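Local coordinates for putative uncharacterized protein (Archaeoglobus fulgidus, PDB 3VU0) that is the C-terminal globular domain of an archaeal AglB, a member of the oligosaccharyltransferase family, folded as a mixed beta sheet with helices packed around it, at residues Trp7-Gln21 / Tyr40-Val52. Numbering follows the deposited sequence.
Sequences WKEALNWMKENLEAQ and YGNWILYVAKKAV
Trp7 meets two aromatic residues of segment 40-52 at once. The edge of Trp43 points at the face of the Trp7 five-membered ring in an edge-to-face pair, planes at 59°, with Trp43 CZ3 3.6 Å from Trp7 CG. The far end of the Trp7 indole lies obliquely over one face of Tyr40, Trp7 CZ2 3.5 Å from Tyr40 CG. A long indole suits this place because it can serve both partners and still touch Val89 and Val91 of the sheet, while the Tyr40 hydroxyl bonds to Glu93.

One turn on, branched Leu11 splits its methyls: CD1 touches Val47 CG1 at 3.8 Å, and CD2 lies against the Trp43 carbonyl and Ala48 CB. With only a methyl, Ala48 lets the backbones close to 4.4 Å between the CA atoms of Lys15 and Ala48, where Lys15 CA makes a CA-H...O contact with Ala48 O. Met14, modelled as selenomethionine, places CE near Ile44 CG2, although the path of its chain is doubtful.

Lys15 runs fully extended from a CG anti to the backbone N (chi1 -176°), its methylenes passing Val47 O and its NZ reaching that oxygen through a water. Lys50 instead folds at chi2 and chi4: its aliphatic part packs on Leu18 CB, and Lys50 NZ turns back to Ala48 O at 2.9 Å, in the carbonyl plane. A second water ties this buried ammonium to Gln21 N and Lys49 O. Gln21 OE1 accepts from Ala51 N at 2.8 Å, the donor lying in the plane of the side-chain carbonyl, as NE2 donates to Tyr32 O.

Segments 7-21 and 40-52, whose helices cross at -38°, thus join through an aromatic cluster and through Leu11 packed on Val47 and Ala48, within the AglB core family region of a globular alpha/beta domain where helix 5-17 packs on the mixed sheet.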
loop_
_atom_site.group_PDB
_atom_site.type_symbol
_atom_site.label_atom_id
_atom_site.label_comp_id
_atom_site.label_asym_id
_atom_site.label_seq_id
_atom_site.Cartn_x
_atom_site.Cartn_y
_atom_site.Cartn_z
ATOM N N TRP A 7 -10.433 -9.258 3.263
ATOM C CA TRP A 7 -9.116 -9.829 3.014
ATOM C C TRP A 7 -9.207 -11.242 2.451
ATOM O O TRP A 7 -8.467 -11.608 1.537
ATOM C CB TRP A 7 -8.279 -9.838 4.299
ATOM C CG TRP A 7 -7.371 -8.659 4.403
ATOM C CD1 TRP A 7 -7.471 -7.612 5.280
ATOM C CD2 TRP A 7 -6.229 -8.388 3.583
ATOM N NE1 TRP A 7 -6.463 -6.707 5.050
ATOM C CE2 TRP A 7 -5.688 -7.156 4.013
ATOM C CE3 TRP A 7 -5.616 -9.063 2.517
ATOM C CZ2 TRP A 7 -4.555 -6.591 3.425
ATOM C CZ3 TRP A 7 -4.489 -8.499 1.932
ATOM C CH2 TRP A 7 -3.973 -7.270 2.386
ATOM N N LYS A 8 -10.120 -12.031 3.008
ATOM C CA LYS A 8 -10.321 -13.406 2.569
ATOM C C LYS A 8 -10.681 -13.436 1.088
ATOM O O LYS A 8 -10.141 -14.235 0.320
ATOM C CB LYS A 8 -11.430 -14.058 3.390
ATOM N N GLU A 9 -11.589 -12.553 0.693
ATOM C CA GLU A 9 -12.023 -12.481 -0.694
ATOM C C GLU A 9 -10.910 -11.946 -1.587
ATOM O O GLU A 9 -10.735 -12.397 -2.717
ATOM C CB GLU A 9 -13.249 -11.578 -0.824
ATOM C CG GLU A 9 -13.970 -11.764 -2.146
ATOM C CD GLU A 9 -14.911 -10.625 -2.481
ATOM O OE1 GLU A 9 -15.461 -10.000 -1.551
ATOM O OE2 GLU A 9 -15.111 -10.366 -3.686
ATOM N N ALA A 10 -10.158 -10.978 -1.076
ATOM C CA ALA A 10 -9.067 -10.383 -1.838
ATOM C C ALA A 10 -7.956 -11.390 -2.096
ATOM O O ALA A 10 -7.455 -11.506 -3.217
ATOM C CB ALA A 10 -8.513 -9.169 -1.094
ATOM N N LEU A 11 -7.579 -12.124 -1.056
ATOM C CA LEU A 11 -6.515 -13.112 -1.165
ATOM C C LEU A 11 -6.883 -14.262 -2.102
ATOM O O LEU A 11 -6.050 -14.713 -2.890
ATOM C CB LEU A 11 -6.154 -13.649 0.227
ATOM C CG LEU A 11 -5.499 -12.633 1.175
ATOM C CD1 LEU A 11 -5.424 -13.210 2.586
ATOM C CD2 LEU A 11 -4.105 -12.275 0.671
ATOM N N ASN A 12 -8.125 -14.730 -2.020
ATOM C CA ASN A 12 -8.571 -15.819 -2.887
ATOM C C ASN A 12 -8.620 -15.348 -4.333
ATOM O O ASN A 12 -8.293 -16.101 -5.255
ATOM C CB ASN A 12 -9.961 -16.322 -2.478
ATOM C CG ASN A 12 -9.951 -17.043 -1.145
ATOM O OD1 ASN A 12 -8.981 -17.720 -0.796
ATOM N ND2 ASN A 12 -11.043 -16.917 -0.400
ATOM N N TRP A 13 -9.035 -14.100 -4.527
ATOM C CA TRP A 13 -9.111 -13.535 -5.865
ATOM C C TRP A 13 -7.711 -13.448 -6.476
ATOM O O TRP A 13 -7.498 -13.861 -7.619
ATOM C CB TRP A 13 -9.741 -12.136 -5.824
ATOM C CG TRP A 13 -10.030 -11.567 -7.191
ATOM C CD1 TRP A 13 -11.181 -11.714 -7.916
ATOM C CD2 TRP A 13 -9.135 -10.800 -8.008
ATOM N NE1 TRP A 13 -11.057 -11.084 -9.135
ATOM C CE2 TRP A 13 -9.812 -10.516 -9.217
ATOM C CE3 TRP A 13 -7.827 -10.324 -7.836
ATOM C CZ2 TRP A 13 -9.221 -9.780 -10.253
ATOM C CZ3 TRP A 13 -7.239 -9.590 -8.869
ATOM C CH2 TRP A 13 -7.939 -9.325 -10.060
HETATM N N MSE A 14 -6.744 -12.918 -5.730
HETATM C CA MSE A 14 -5.410 -12.811 -6.304
HETATM C C MSE A 14 -4.730 -14.159 -6.495
HETATM O O MSE A 14 -3.894 -14.315 -7.389
HETATM C CB MSE A 14 -4.511 -11.832 -5.517
HETATM C CG MSE A 14 -4.678 -11.749 -4.011
HETATM SE SE MSE A 14 -3.929 -10.047 -3.337
HETATM C CE MSE A 14 -2.097 -10.290 -3.869
ATOM N N LYS A 15 -5.114 -15.143 -5.687
ATOM C CA LYS A 15 -4.533 -16.471 -5.805
ATOM C C LYS A 15 -4.860 -17.091 -7.160
ATOM O O LYS A 15 -4.008 -17.720 -7.788
ATOM C CB LYS A 15 -5.053 -17.397 -4.702
ATOM C CG LYS A 15 -4.394 -18.774 -4.716
ATOM C CD LYS A 15 -4.940 -19.677 -3.620
ATOM C CE LYS A 15 -4.183 -20.998 -3.568
ATOM N NZ LYS A 15 -4.685 -21.874 -2.473
ATOM N N GLU A 16 -6.094 -16.911 -7.619
ATOM C CA GLU A 16 -6.486 -17.499 -8.893
ATOM C C GLU A 16 -6.490 -16.567 -10.096
ATOM O O GLU A 16 -6.678 -17.025 -11.223
ATOM C CB GLU A 16 -7.859 -18.164 -8.760
ATOM C CG GLU A 16 -8.983 -17.236 -8.360
ATOM C CD GLU A 16 -10.296 -17.978 -8.166
ATOM O OE1 GLU A 16 -10.771 -18.614 -9.134
ATOM O OE2 GLU A 16 -10.851 -17.928 -7.046
ATOM N N ASN A 17 -6.274 -15.274 -9.874
ATOM C CA ASN A 17 -6.277 -14.321 -10.979
ATOM C C ASN A 17 -4.921 -13.727 -11.357
ATOM O O ASN A 17 -4.677 -13.454 -12.529
ATOM C CB ASN A 17 -7.285 -13.195 -10.701
ATOM C CG ASN A 17 -8.719 -13.638 -10.919
ATOM O OD1 ASN A 17 -9.155 -13.825 -12.060
ATOM N ND2 ASN A 17 -9.460 -13.821 -9.829
ATOM N N LEU A 18 -4.039 -13.512 -10.386
ATOM C CA LEU A 18 -2.730 -12.961 -10.719
ATOM C C LEU A 18 -1.880 -14.058 -11.380
ATOM O O LEU A 18 -2.071 -15.245 -11.107
ATOM C CB LEU A 18 -2.033 -12.419 -9.462
ATOM C CG LEU A 18 -2.732 -11.302 -8.667
ATOM C CD1 LEU A 18 -1.762 -10.736 -7.642
ATOM C CD2 LEU A 18 -3.202 -10.190 -9.592
ATOM N N GLU A 19 -0.959 -13.659 -12.257
ATOM C CA GLU A 19 -0.103 -14.617 -12.957
ATOM C C GLU A 19 0.603 -15.568 -11.992
ATOM O O GLU A 19 1.303 -15.133 -11.077
ATOM C CB GLU A 19 0.935 -13.887 -13.816
ATOM C CG GLU A 19 0.351 -13.062 -14.971
ATOM C CD GLU A 19 -0.327 -11.782 -14.505
ATOM O OE1 GLU A 19 0.220 -11.112 -13.605
ATOM O OE2 GLU A 19 -1.399 -11.437 -15.050
ATOM N N ALA A 20 0.411 -16.866 -12.215
ATOM C CA ALA A 20 0.991 -17.908 -11.369
ATOM C C ALA A 20 2.497 -17.801 -11.182
ATOM O O ALA A 20 3.221 -17.363 -12.081
ATOM C CB ALA A 20 0.639 -19.283 -11.927
ATOM N N GLN A 21 2.958 -18.210 -10.002
ATOM C CA GLN A 21 4.376 -18.179 -9.665
ATOM C C GLN A 21 4.826 -19.525 -9.107
ATOM O O GLN A 21 4.001 -20.403 -8.839
ATOM C CB GLN A 21 4.658 -17.078 -8.637
ATOM C CG GLN A 21 4.286 -15.677 -9.105
ATOM C CD GLN A 21 4.810 -14.593 -8.179
ATOM O OE1 GLN A 21 4.612 -14.648 -6.966
ATOM N NE2 GLN A 21 5.475 -13.595 -8.751
ATOM N N TYR A 40 0.829 -7.206 6.038
ATOM C CA TYR A 40 0.076 -8.158 5.222
ATOM C C TYR A 40 0.926 -9.093 4.371
ATOM O O TYR A 40 0.390 -9.965 3.671
ATOM C CB TYR A 40 -0.873 -7.384 4.302
ATOM C CG TYR A 40 -1.491 -6.165 4.953
ATOM C CD1 TYR A 40 -2.309 -6.285 6.078
ATOM C CD2 TYR A 40 -1.257 -4.891 4.442
ATOM C CE1 TYR A 40 -2.883 -5.159 6.680
ATOM C CE2 TYR A 40 -1.821 -3.759 5.032
ATOM C CZ TYR A 40 -2.633 -3.901 6.148
ATOM O OH TYR A 40 -3.198 -2.782 6.721
ATOM N N GLY A 41 2.241 -8.912 4.427
ATOM C CA GLY A 41 3.145 -9.725 3.632
ATOM C C GLY A 41 2.937 -11.228 3.690
ATOM O O GLY A 41 2.830 -11.882 2.649
ATOM N N ASN A 42 2.883 -11.780 4.900
ATOM C CA ASN A 42 2.707 -13.219 5.069
ATOM C C ASN A 42 1.411 -13.740 4.465
ATOM O O ASN A 42 1.371 -14.859 3.952
ATOM C CB ASN A 42 2.785 -13.602 6.553
ATOM C CG ASN A 42 4.188 -13.458 7.115
ATOM O OD1 ASN A 42 5.162 -13.806 6.456
ATOM N ND2 ASN A 42 4.295 -12.952 8.338
ATOM N N TRP A 43 0.355 -12.936 4.526
ATOM C CA TRP A 43 -0.926 -13.341 3.961
ATOM C C TRP A 43 -0.816 -13.464 2.448
ATOM O O TRP A 43 -1.253 -14.451 1.850
ATOM C CB TRP A 43 -2.018 -12.321 4.296
ATOM C CG TRP A 43 -2.606 -12.454 5.668
ATOM C CD1 TRP A 43 -2.466 -13.507 6.528
ATOM C CD2 TRP A 43 -3.494 -11.528 6.307
ATOM N NE1 TRP A 43 -3.216 -13.297 7.660
ATOM C CE2 TRP A 43 -3.859 -12.090 7.550
ATOM C CE3 TRP A 43 -4.021 -10.278 5.947
ATOM C CZ2 TRP A 43 -4.728 -11.445 8.437
ATOM C CZ3 TRP A 43 -4.885 -9.636 6.828
ATOM C CH2 TRP A 43 -5.230 -10.224 8.062
ATOM N N ILE A 44 -0.232 -12.447 1.829
ATOM C CA ILE A 44 -0.078 -12.430 0.389
ATOM C C ILE A 44 0.863 -13.536 -0.074
ATOM O O ILE A 44 0.581 -14.240 -1.048
ATOM C CB ILE A 44 0.447 -11.061 -0.070
ATOM C CG1 ILE A 44 -0.582 -9.984 0.289
ATOM C CG2 ILE A 44 0.715 -11.068 -1.572
ATOM C CD1 ILE A 44 -0.119 -8.566 0.012
ATOM N N LEU A 45 1.969 -13.699 0.644
ATOM C CA LEU A 45 2.960 -14.712 0.304
ATOM C C LEU A 45 2.472 -16.145 0.527
ATOM O O LEU A 45 2.626 -17.001 -0.345
ATOM C CB LEU A 45 4.239 -14.492 1.122
ATOM C CG LEU A 45 5.610 -14.609 0.439
ATOM C CD1 LEU A 45 6.618 -15.089 1.472
ATOM C CD2 LEU A 45 5.571 -15.585 -0.728
ATOM N N TYR A 46 1.875 -16.407 1.685
ATOM C CA TYR A 46 1.424 -17.761 2.005
ATOM C C TYR A 46 -0.021 -18.124 1.691
ATOM O O TYR A 46 -0.335 -19.300 1.524
ATOM C CB TYR A 46 1.732 -18.060 3.478
ATOM C CG TYR A 46 3.213 -17.968 3.773
ATOM C CD1 TYR A 46 4.120 -18.819 3.143
ATOM C CD2 TYR A 46 3.715 -16.993 4.634
ATOM C CE1 TYR A 46 5.490 -18.697 3.355
ATOM C CE2 TYR A 46 5.085 -16.864 4.854
ATOM C CZ TYR A 46 5.965 -17.717 4.211
ATOM O OH TYR A 46 7.318 -17.582 4.412
ATOM N N VAL A 47 -0.903 -17.134 1.613
ATOM C CA VAL A 47 -2.296 -17.420 1.297
ATOM C C VAL A 47 -2.575 -17.181 -0.183
ATOM O O VAL A 47 -3.235 -17.991 -0.837
ATOM C CB VAL A 47 -3.262 -16.557 2.131
ATOM C CG1 VAL A 47 -4.700 -16.848 1.723
ATOM C CG2 VAL A 47 -3.064 -16.841 3.616
ATOM N N ALA A 48 -2.065 -16.071 -0.710
ATOM C CA ALA A 48 -2.266 -15.730 -2.115
ATOM C C ALA A 48 -1.189 -16.372 -2.987
ATOM O O ALA A 48 -1.330 -16.452 -4.207
ATOM C CB ALA A 48 -2.251 -14.212 -2.290
ATOM N N LYS A 49 -0.113 -16.824 -2.346
ATOM C CA LYS A 49 0.997 -17.474 -3.037
ATOM C C LYS A 49 1.689 -16.552 -4.035
ATOM O O LYS A 49 2.034 -16.971 -5.142
ATOM C CB LYS A 49 0.506 -18.734 -3.764
ATOM C CG LYS A 49 -0.278 -19.704 -2.891
ATOM C CD LYS A 49 0.560 -20.208 -1.718
ATOM C CE LYS A 49 -0.249 -21.140 -0.825
ATOM N NZ LYS A 49 0.543 -21.619 0.349
ATOM N N LYS A 50 1.898 -15.301 -3.640
ATOM C CA LYS A 50 2.550 -14.331 -4.508
ATOM C C LYS A 50 3.705 -13.650 -3.779
ATOM O O LYS A 50 3.609 -13.359 -2.587
ATOM C CB LYS A 50 1.531 -13.282 -4.972
ATOM C CG LYS A 50 0.308 -13.877 -5.660
ATOM C CD LYS A 50 0.650 -14.358 -7.062
ATOM C CE LYS A 50 -0.470 -15.200 -7.660
ATOM N NZ LYS A 50 -0.567 -16.530 -7.008
ATOM N N ALA A 51 4.795 -13.406 -4.502
ATOM C CA ALA A 51 5.970 -12.755 -3.936
ATOM C C ALA A 51 5.628 -11.344 -3.456
ATOM O O ALA A 51 4.814 -10.650 -4.068
ATOM C CB ALA A 51 7.083 -12.695 -4.981
ATOM N N VAL A 52 6.261 -10.916 -2.369
ATOM C CA VAL A 52 5.992 -9.590 -1.821
ATOM C C VAL A 52 7.230 -8.716 -1.664
ATOM O O VAL A 52 8.364 -9.203 -1.635
ATOM C CB VAL A 52 5.304 -9.688 -0.433
ATOM C CG1 VAL A 52 3.952 -10.375 -0.567
ATOM C CG2 VAL A 52 6.194 -10.459 0.543
HETATM O O HOH W 1 -3.881 -20.452 -0.053
HETATM O O HOH W 2 1.235 -18.636 -7.597
#